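Local coordinates for protein putative N-acetylmuramoyl-L-alanine amidase (Neisseria meningitidis MC58, PDB 3CZX) that probably hydrolyses the link between N-acetylmuramoyl residues and L-amino acid residues in certain cell-wall glycopeptides, as a zinc-dependent amidase, at residues I5-A10 / L134-A139; S39-D44 / D171-E176; K107-K112 / I142-F147. All blocks are in the same frame, centred on the assembly; numbering follows the deposited sequence.

Contact 1 of 3, residues I5-A10 / L134-A139; sequences IICLTA and LAYAQA
Tyr136 and Thr9 reach for each other from opposite directions, the phenol extending from the helix and the short threonine side chain rising from the strand to meet it. The closest approach is at the hydroxyl: Tyr136 OH lies 3.0 Å from Thr9 OG1. The threonine oxygen stands oblique to the ring, and Tyr136 CE1 is also near it, at 3.5 Å. The rotation of Thr9 about its first torsion (chi1 62°) sets OG1 between the backbone N and the carbonyl carbon and makes it, rather than the methyl, the nearest atom to the phenol oxygen; Thr9 CG2 stays 4.1 Å from Tyr136 OH. The same threonine oxygen is hydrogen-bonded to Glu76 OE2 on the adjoining strand 73-77, so a carboxylate and a phenol gather round one buried hydroxyl. Two residues earlier on the strand, Cys7 points the same way, and its SG approaches Tyr136 OH at 4.1 Å.

This is the alternation of a beta strand inside a three-layer alpha/beta fold. Cys7 and Thr9 belong to the face of the mixed sheet that helices 61-69 and 134-138 cover, whereas Leu8 and Ala10 turn to the other face and pack on helix 26-45. The phenol gains further cover from Ile68 and from the side chain of Glu76. Tyr136 CG lies opposite the backbone N about the first torsion (chi1 -170°), which sends the ring out from the short helix toward the sheet. The tyrosine side chain is about 7 Å from that of the zinc ligand His78 and about 10 Å from the zinc ion.

Contact 2 of 3, residues S39-D44 / D171-E176; sequences SILRND and DAIAME
Asp44 OD2 accepts a hydrogen from a water molecule 2.7 Å away, and the same water gives its other hydrogen to Asp171 OD1 at 2.8 Å. Two helices are thus bridged by one solvent molecule whose oxygen stands between two carboxylates. Each acidic oxygen has a second partner: Asp44 OD2 forms a salt bridge with Arg167, one turn before Asp171 on the same helix, and Asp171 OD1 is hydrogen-bonded to the hydroxyl of Tyr45, next to Asp44. The two carboxylate oxygens, Asp44 OD2 and Asp171 OD1, remain 5.0 Å apart, and the guanidinium group and the donating water would be expected to offset their mutual repulsion.

Beside this polar bridge lies an apolar seam. The side chains of Leu41 and Ile173 lie nearly perpendicular, and both leucine methyls touch the isoleucine. Leu41 CD2 rests against the beta-branch, 4.1 Å from both Ile173 CB and Ile173 CG2, while Leu41 CD1 touches the far end, 4.2 Å from Ile173 CD1. The isoleucine holds CG2 anti to its backbone N and sets CG1 on the side of that nitrogen, opposite the carbonyl carbon (chi1 -67°), presenting a branch to each leucine methyl. Leu41 CD2 also rests 4.4 Å from Ala174 CB. This small side chain is where the backbones come nearest, Leu41 CA lying 7.2 Å from Ala174 CA.

Further out, Leu41 packs on Val49 of an edge strand and Ile173 on Leu105 of helix 99-113. The arrangement is that of neighbouring helices lying side by side on one face of a mixed sheet, the outer layer of the three-layer alpha/beta fold of the Amidase_3 family, with helix 26-45 set against the C-terminal helix 152-177.

Contact 3 of 3, residues K107-K112 / I142-F147; sequences KAVAKK and IVFEPF
Val109 divides its two methyls between Phe144 and Pro146. CG2 comes in at the edge of the phenyl ring, near its plane, 3.7 Å from Phe144 CZ and 4.1 Å from Phe144 CE2. The other methyl, CG1, lies 4.2 Å from Pro146 CB. The valine places CG1 anti to its backbone N (chi1 171°) and CG2 beside that nitrogen, and this spread lets a single residue of the helix meet two of the other segment. The side chains of Val109 and Phe144 run antiparallel, passing alongside one another, while Phe144 CG stands anti to its own backbone N (chi1 -170°), carrying the ring out from the strand to the helix.

The proline also covers part of the ring from within its own segment. Pro146 CG lies 3.9 Å above the plane of the Phe144 ring, displaced toward the rim, so that one face is partly covered while the valine closes on the edge.

These residues join helix 99-113 to strand 142-145 in the core between a helical layer and the mixed sheet, the alpha/beta packing on which zinc amidases of the Amidase_3 family are built. Around them, Phe144 also touches Ile75 and Phe77 on one neighbouring strand and Ala92 on the other; Val109 is flanked by Ile90, Trp115 and Ile169, the last from helix 152-177. Backbone hydrogen bonds tie Phe144 to Glu76 and to the zinc ligand His78. Beyond Pro146 the chain continues to Phe147, whose ring stacks with that of Phe158 and meets Trp115. The proline side chain is about 6 Å from that of His78 and about 9 Å from the zinc ion.

The three contacts sample the layers about one mixed sheet. Contact 1 takes strand 6-10 and one face, under helix 134-138; contact 3 takes strand 142-145 and the other face, under helix 99-113; contact 2 joins helices 26-45 and 152-177, which lie on that second face. Centres are 15 to 18 Å apart, yet all three touch: Leu8 and Ile6 pack on Leu41, Tyr136 lies against Ile142, and Ala172 meets Ala108. Along the chain the first segments come in the order 1, 2, 3 and their partners in the order 1, 3, 2, so distant parts of the sequence interleave in one compact domain, with the zinc site near contacts 1 and 3.

Contact 1 of 3, residues I5-A10 / L134-A139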
loop_
_atom_site.group_PDB
_atom_site.type_symbol
_atom_site.label_atom_id
_atom_site.label_comp_id
_atom_site.label_asym_id
_atom_site.label_seq_id
_atom_site.Cartn_x
_atom_site.Cartn_y
_atom_site.Cartn_z
ATOM N N ILE A 5 4.534 19.678 -12.971
ATOM C CA ILE A 5 5.160 18.367 -12.841
ATOM C C ILE A 5 5.511 18.145 -11.368
ATOM O O ILE A 5 6.236 18.946 -10.757
ATOM C CB ILE A 5 6.426 18.274 -13.673
ATOM C CG1 ILE A 5 6.089 18.443 -15.163
ATOM C CG2 ILE A 5 7.126 16.975 -13.425
ATOM C CD1 ILE A 5 7.307 18.280 -16.085
ATOM N N ILE A 6 4.981 17.056 -10.819
ATOM C CA ILE A 6 5.259 16.660 -9.443
ATOM C C ILE A 6 6.223 15.483 -9.528
ATOM O O ILE A 6 5.937 14.521 -10.247
ATOM C CB ILE A 6 3.979 16.210 -8.747
ATOM C CG1 ILE A 6 2.956 17.353 -8.691
ATOM C CG2 ILE A 6 4.251 15.729 -7.312
ATOM C CD1 ILE A 6 1.562 16.919 -8.925
ATOM N N CYS A 7 7.326 15.542 -8.806
ATOM C CA CYS A 7 8.288 14.445 -8.713
ATOM C C CYS A 7 8.138 13.814 -7.336
ATOM O O CYS A 7 8.169 14.517 -6.330
ATOM C CB CYS A 7 9.729 14.944 -8.917
ATOM S SG CYS A 7 11.032 13.754 -8.543
ATOM N N LEU A 8 7.917 12.501 -7.296
ATOM C CA LEU A 8 7.873 11.769 -6.047
ATOM C C LEU A 8 8.845 10.598 -6.087
ATOM O O LEU A 8 8.765 9.776 -7.034
ATOM C CB LEU A 8 6.465 11.213 -5.817
ATOM C CG LEU A 8 5.297 12.199 -5.741
ATOM C CD1 LEU A 8 4.004 11.447 -5.531
ATOM C CD2 LEU A 8 5.438 13.280 -4.624
ATOM N N THR A 9 9.718 10.494 -5.088
ATOM C CA THR A 9 10.594 9.325 -4.990
ATOM C C THR A 9 10.574 8.743 -3.613
ATOM O O THR A 9 9.989 9.317 -2.708
ATOM C CB THR A 9 12.020 9.710 -5.429
ATOM O OG1 THR A 9 12.541 10.699 -4.560
ATOM C CG2 THR A 9 11.968 10.263 -6.887
ATOM N N ALA A 10 11.171 7.552 -3.467
ATOM C CA ALA A 10 11.238 6.844 -2.185
ATOM C C ALA A 10 12.690 6.733 -1.786
ATOM O O ALA A 10 13.554 6.428 -2.613
ATOM C CB ALA A 10 10.593 5.408 -2.273
ATOM N N LEU A 134 20.763 14.473 2.104
ATOM C CA LEU A 134 20.899 15.934 2.204
ATOM C C LEU A 134 21.159 16.545 0.835
ATOM O O LEU A 134 20.638 17.627 0.526
ATOM C CB LEU A 134 22.033 16.294 3.164
ATOM C CG LEU A 134 22.232 17.768 3.532
ATOM C CD1 LEU A 134 20.988 18.364 4.173
ATOM C CD2 LEU A 134 23.425 17.865 4.488
ATOM N N ALA A 135 21.933 15.848 -0.012
ATOM C CA ALA A 135 22.182 16.325 -1.397
ATOM C C ALA A 135 20.907 16.569 -2.220
ATOM O O ALA A 135 20.851 17.494 -3.048
ATOM C CB ALA A 135 23.103 15.360 -2.145
ATOM N N TYR A 136 19.887 15.738 -1.978
ATOM C CA TYR A 136 18.556 15.870 -2.614
ATOM C C TYR A 136 17.886 17.162 -2.158
ATOM O O TYR A 136 17.344 17.905 -2.973
ATOM C CB TYR A 136 17.698 14.658 -2.222
ATOM C CG TYR A 136 16.368 14.447 -2.929
ATOM C CD1 TYR A 136 16.228 13.466 -3.917
ATOM C CD2 TYR A 136 15.225 15.142 -2.539
ATOM C CE1 TYR A 136 15.001 13.229 -4.546
ATOM C CE2 TYR A 136 14.025 14.942 -3.172
ATOM C CZ TYR A 136 13.900 13.967 -4.163
ATOM O OH TYR A 136 12.690 13.697 -4.764
ATOM N N ALA A 137 17.953 17.416 -0.856
ATOM C CA ALA A 137 17.438 18.660 -0.266
ATOM C C ALA A 137 18.224 19.869 -0.776
ATOM O O ALA A 137 17.638 20.863 -1.205
ATOM C CB ALA A 137 17.473 18.589 1.284
ATOM N N GLN A 138 19.556 19.773 -0.754
ATOM C CA GLN A 138 20.408 20.865 -1.285
ATOM C C GLN A 138 20.118 21.208 -2.738
ATOM O O GLN A 138 20.179 22.395 -3.147
ATOM C CB GLN A 138 21.888 20.540 -1.080
ATOM C CG GLN A 138 22.259 20.497 0.387
ATOM C CD GLN A 138 23.659 19.974 0.644
ATOM O OE1 GLN A 138 24.200 19.171 -0.136
ATOM N NE2 GLN A 138 24.246 20.403 1.762
ATOM N N ALA A 139 19.768 20.188 -3.531
ATOM C CA ALA A 139 19.464 20.384 -4.947
ATOM C C ALA A 139 18.091 20.989 -5.197
ATOM O O ALA A 139 17.733 21.220 -6.348
ATOM C CB ALA A 139 19.599 19.073 -5.688
#

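Contact 2 of 3, residues S39-D44 / D171-E176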
loop_
_atom_site.group_PDB
_atom_site.type_symbol
_atom_site.label_atom_id
_atom_site.label_comp_id
_atom_site.label_asym_id
_atom_site.label_seq_id
_atom_site.Cartn_x
_atom_site.Cartn_y
_atom_site.Cartn_z
ATOM N N SER A 39 -0.438 7.537 -6.957
ATOM C CA SER A 39 -1.660 6.976 -7.547
ATOM C C SER A 39 -2.878 7.905 -7.384
ATOM O O SER A 39 -3.682 8.012 -8.309
ATOM C CB SER A 39 -1.964 5.610 -6.951
ATOM O OG SER A 39 -2.335 5.736 -5.603
ATOM N N ILE A 40 -2.992 8.589 -6.245
ATOM C CA ILE A 40 -4.104 9.491 -5.965
ATOM C C ILE A 40 -3.968 10.761 -6.812
ATOM O O ILE A 40 -4.953 11.283 -7.360
ATOM C CB ILE A 40 -4.224 9.813 -4.459
ATOM C CG1 ILE A 40 -4.590 8.529 -3.686
ATOM C CG2 ILE A 40 -5.277 10.896 -4.212
ATOM C CD1 ILE A 40 -4.628 8.642 -2.169
ATOM N N LEU A 41 -2.751 11.287 -6.922
ATOM C CA LEU A 41 -2.560 12.481 -7.750
ATOM C C LEU A 41 -2.942 12.174 -9.203
ATOM O O LEU A 41 -3.589 12.991 -9.866
ATOM C CB LEU A 41 -1.120 12.995 -7.620
ATOM C CG LEU A 41 -0.749 13.686 -6.303
ATOM C CD1 LEU A 41 0.731 13.850 -6.212
ATOM C CD2 LEU A 41 -1.453 15.052 -6.106
ATOM N N ARG A 42 -2.553 11.006 -9.682
ATOM C CA ARG A 42 -2.923 10.567 -11.057
ATOM C C ARG A 42 -4.414 10.247 -11.185
ATOM O O ARG A 42 -5.102 10.828 -12.060
ATOM C CB ARG A 42 -2.045 9.399 -11.463
ATOM C CG ARG A 42 -0.635 9.754 -11.630
ATOM C CD ARG A 42 0.266 8.536 -11.661
ATOM N NE ARG A 42 1.600 8.803 -12.130
ATOM C CZ ARG A 42 2.671 8.036 -11.917
ATOM N NH1 ARG A 42 2.586 6.886 -11.225
ATOM N NH2 ARG A 42 3.840 8.379 -12.404
ATOM N N ASN A 43 -4.953 9.385 -10.315
ATOM C CA ASN A 43 -6.395 8.985 -10.392
ATOM C C ASN A 43 -7.412 10.038 -10.127
ATOM O O ASN A 43 -8.361 10.207 -10.914
ATOM C CB ASN A 43 -6.710 7.859 -9.405
ATOM C CG ASN A 43 -5.907 6.630 -9.661
ATOM O OD1 ASN A 43 -5.345 6.467 -10.738
ATOM N ND2 ASN A 43 -5.845 5.739 -8.661
ATOM N N ASP A 44 -7.288 10.721 -8.997
ATOM C CA ASP A 44 -8.322 11.646 -8.579
ATOM C C ASP A 44 -8.201 12.986 -9.280
ATOM O O ASP A 44 -9.210 13.701 -9.437
ATOM C CB ASP A 44 -8.301 11.877 -7.056
ATOM C CG ASP A 44 -8.735 10.679 -6.275
ATOM O OD1 ASP A 44 -8.822 9.570 -6.851
ATOM O OD2 ASP A 44 -9.005 10.865 -5.069
ATOM N N ASP A 171 -4.064 15.243 -1.499
ATOM C CA ASP A 171 -5.080 16.304 -1.571
ATOM C C ASP A 171 -4.478 17.708 -1.332
ATOM O O ASP A 171 -4.906 18.711 -1.963
ATOM C CB ASP A 171 -6.199 16.062 -0.558
ATOM C CG ASP A 171 -7.149 14.940 -0.950
ATOM O OD1 ASP A 171 -7.204 14.515 -2.141
ATOM O OD2 ASP A 171 -7.844 14.471 -0.027
ATOM N N ALA A 172 -3.529 17.788 -0.396
ATOM C CA ALA A 172 -2.861 19.047 -0.069
ATOM C C ALA A 172 -1.992 19.540 -1.233
ATOM O O ALA A 172 -1.903 20.753 -1.480
ATOM C CB ALA A 172 -2.044 18.908 1.233
ATOM N N ILE A 173 -1.315 18.617 -1.921
ATOM C CA ILE A 173 -0.504 18.957 -3.074
ATOM C C ILE A 173 -1.417 19.502 -4.153
ATOM O O ILE A 173 -1.191 20.583 -4.641
ATOM C CB ILE A 173 0.340 17.749 -3.590
ATOM C CG1 ILE A 173 1.408 17.336 -2.592
ATOM C CG2 ILE A 173 1.008 18.054 -4.930
ATOM C CD1 ILE A 173 2.054 15.985 -2.885
ATOM N N ALA A 174 -2.487 18.783 -4.453
ATOM C CA ALA A 174 -3.436 19.225 -5.480
ATOM C C ALA A 174 -4.026 20.575 -5.133
ATOM O O ALA A 174 -4.094 21.463 -5.977
ATOM C CB ALA A 174 -4.527 18.193 -5.684
HETATM N N MSE A 175 -4.415 20.759 -3.888
HETATM C CA MSE A 175 -4.999 22.059 -3.472
HETATM C C MSE A 175 -4.012 23.220 -3.671
HETATM O O MSE A 175 -4.378 24.314 -4.159
HETATM C CB MSE A 175 -5.475 21.982 -2.030
HETATM C CG MSE A 175 -5.886 23.283 -1.405
HETATM SE SE MSE A 175 -7.647 23.790 -2.066
HETATM C CE MSE A 175 -8.671 22.623 -0.892
ATOM N N GLU A 176 -2.752 22.991 -3.321
ATOM C CA GLU A 176 -1.748 24.052 -3.419
ATOM C C GLU A 176 -1.507 24.438 -4.873
ATOM O O GLU A 176 -1.193 25.582 -5.171
ATOM C CB GLU A 176 -0.467 23.590 -2.734
ATOM C CG GLU A 176 0.686 24.547 -2.763
ATOM C CD GLU A 176 0.478 25.801 -1.926
ATOM O OE1 GLU A 176 -0.552 25.945 -1.233
ATOM O OE2 GLU A 176 1.399 26.663 -1.961
HETATM O O HOH W 1 -8.696 12.280 -2.810
#

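Contact 3 of 3, residues K107-K112 / I142-F147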
loop_
_atom_site.group_PDB
_atom_site.type_symbol
_atom_site.label_atom_id
_atom_site.label_comp_id
_atom_site.label_asym_id
_atom_site.label_seq_id
_atom_site.Cartn_x
_atom_site.Cartn_y
_atom_site.Cartn_z
ATOM N N LYS A 107 1.554 20.153 7.462
ATOM C CA LYS A 107 0.273 20.449 8.045
ATOM C C LYS A 107 -0.768 19.416 7.649
ATOM O O LYS A 107 -1.627 19.036 8.450
ATOM C CB LYS A 107 -0.159 21.838 7.627
ATOM C CG LYS A 107 0.691 22.915 8.284
ATOM C CD LYS A 107 0.458 24.270 7.670
ATOM C CE LYS A 107 1.108 25.373 8.508
ATOM N NZ LYS A 107 1.036 26.672 7.821
ATOM N N ALA A 108 -0.705 18.964 6.401
ATOM C CA ALA A 108 -1.610 17.949 5.912
ATOM C C ALA A 108 -1.525 16.698 6.783
ATOM O O ALA A 108 -2.548 16.105 7.147
ATOM C CB ALA A 108 -1.268 17.594 4.472
ATOM N N VAL A 109 -0.294 16.289 7.107
ATOM C CA VAL A 109 -0.082 15.102 7.932
ATOM C C VAL A 109 -0.458 15.337 9.413
ATOM O O VAL A 109 -1.093 14.478 10.050
ATOM C CB VAL A 109 1.383 14.627 7.829
ATOM C CG1 VAL A 109 1.685 13.501 8.861
ATOM C CG2 VAL A 109 1.688 14.168 6.368
ATOM N N ALA A 110 -0.104 16.511 9.948
ATOM C CA ALA A 110 -0.463 16.857 11.319
ATOM C C ALA A 110 -1.977 16.837 11.562
ATOM O O ALA A 110 -2.421 16.364 12.604
ATOM C CB ALA A 110 0.127 18.274 11.679
ATOM N N LYS A 111 -2.753 17.386 10.629
ATOM C CA LYS A 111 -4.230 17.425 10.775
ATOM C C LYS A 111 -4.769 16.013 10.938
ATOM O O LYS A 111 -5.640 15.770 11.763
ATOM C CB LYS A 111 -4.910 18.099 9.576
ATOM C CG LYS A 111 -4.702 19.583 9.533
ATOM C CD LYS A 111 -4.780 20.156 8.130
ATOM C CE LYS A 111 -6.041 20.854 7.847
ATOM N NZ LYS A 111 -5.838 21.565 6.530
ATOM N N LYS A 112 -4.226 15.062 10.186
ATOM C CA LYS A 112 -4.757 13.699 10.174
ATOM C C LYS A 112 -4.303 12.861 11.369
ATOM O O LYS A 112 -4.941 11.875 11.712
ATOM C CB LYS A 112 -4.316 12.989 8.891
ATOM C CG LYS A 112 -4.920 11.593 8.648
ATOM C CD LYS A 112 -6.367 11.718 8.244
ATOM C CE LYS A 112 -6.978 10.403 7.798
ATOM N NZ LYS A 112 -8.422 10.649 7.379
ATOM N N ILE A 142 12.693 18.010 -1.661
ATOM C CA ILE A 142 12.207 18.012 -0.261
ATOM C C ILE A 142 12.361 16.601 0.292
ATOM O O ILE A 142 11.809 15.660 -0.286
ATOM C CB ILE A 142 10.719 18.392 -0.235
ATOM C CG1 ILE A 142 10.501 19.799 -0.824
ATOM C CG2 ILE A 142 10.118 18.306 1.205
ATOM C CD1 ILE A 142 9.043 20.124 -1.034
ATOM N N VAL A 143 13.141 16.457 1.354
ATOM C CA VAL A 143 13.255 15.181 2.066
ATOM C C VAL A 143 12.203 15.218 3.147
ATOM O O VAL A 143 12.351 15.921 4.149
ATOM C CB VAL A 143 14.678 14.988 2.647
ATOM C CG1 VAL A 143 14.756 13.754 3.588
ATOM C CG2 VAL A 143 15.677 14.900 1.518
ATOM N N PHE A 144 11.114 14.463 2.931
ATOM C CA PHE A 144 9.959 14.492 3.839
ATOM C C PHE A 144 9.992 13.311 4.786
ATOM O O PHE A 144 10.000 12.166 4.327
ATOM C CB PHE A 144 8.651 14.513 3.009
ATOM C CG PHE A 144 7.393 14.781 3.795
ATOM C CD1 PHE A 144 7.392 15.564 4.923
ATOM C CD2 PHE A 144 6.178 14.271 3.354
ATOM C CE1 PHE A 144 6.205 15.830 5.616
ATOM C CE2 PHE A 144 5.029 14.536 4.035
ATOM C CZ PHE A 144 5.027 15.296 5.161
ATOM N N GLU A 145 9.996 13.615 6.080
ATOM C CA GLU A 145 10.006 12.626 7.150
ATOM C C GLU A 145 8.795 12.830 8.031
ATOM O O GLU A 145 8.847 13.460 9.078
ATOM C CB GLU A 145 11.295 12.743 7.953
ATOM C CG GLU A 145 12.523 12.536 7.107
ATOM C CD GLU A 145 13.772 12.512 7.932
ATOM O OE1 GLU A 145 14.078 11.479 8.544
ATOM O OE2 GLU A 145 14.439 13.539 7.977
ATOM N N PRO A 146 7.671 12.269 7.617
ATOM C CA PRO A 146 6.449 12.493 8.398
ATOM C C PRO A 146 6.445 11.925 9.822
ATOM O O PRO A 146 5.701 12.446 10.646
ATOM C CB PRO A 146 5.361 11.828 7.561
ATOM C CG PRO A 146 5.930 11.458 6.320
ATOM C CD PRO A 146 7.429 11.522 6.380
ATOM N N PHE A 147 7.229 10.890 10.103
ATOM C CA PHE A 147 7.239 10.311 11.450
ATOM C C PHE A 147 8.529 9.528 11.693
ATOM O O PHE A 147 9.252 9.247 10.760
ATOM C CB PHE A 147 6.003 9.408 11.697
ATOM C CG PHE A 147 6.000 8.153 10.874
ATOM C CD1 PHE A 147 6.473 6.963 11.368
ATOM C CD2 PHE A 147 5.566 8.183 9.567
ATOM C CE1 PHE A 147 6.496 5.815 10.571
ATOM C CE2 PHE A 147 5.553 7.046 8.779
ATOM C CZ PHE A 147 6.052 5.872 9.281
#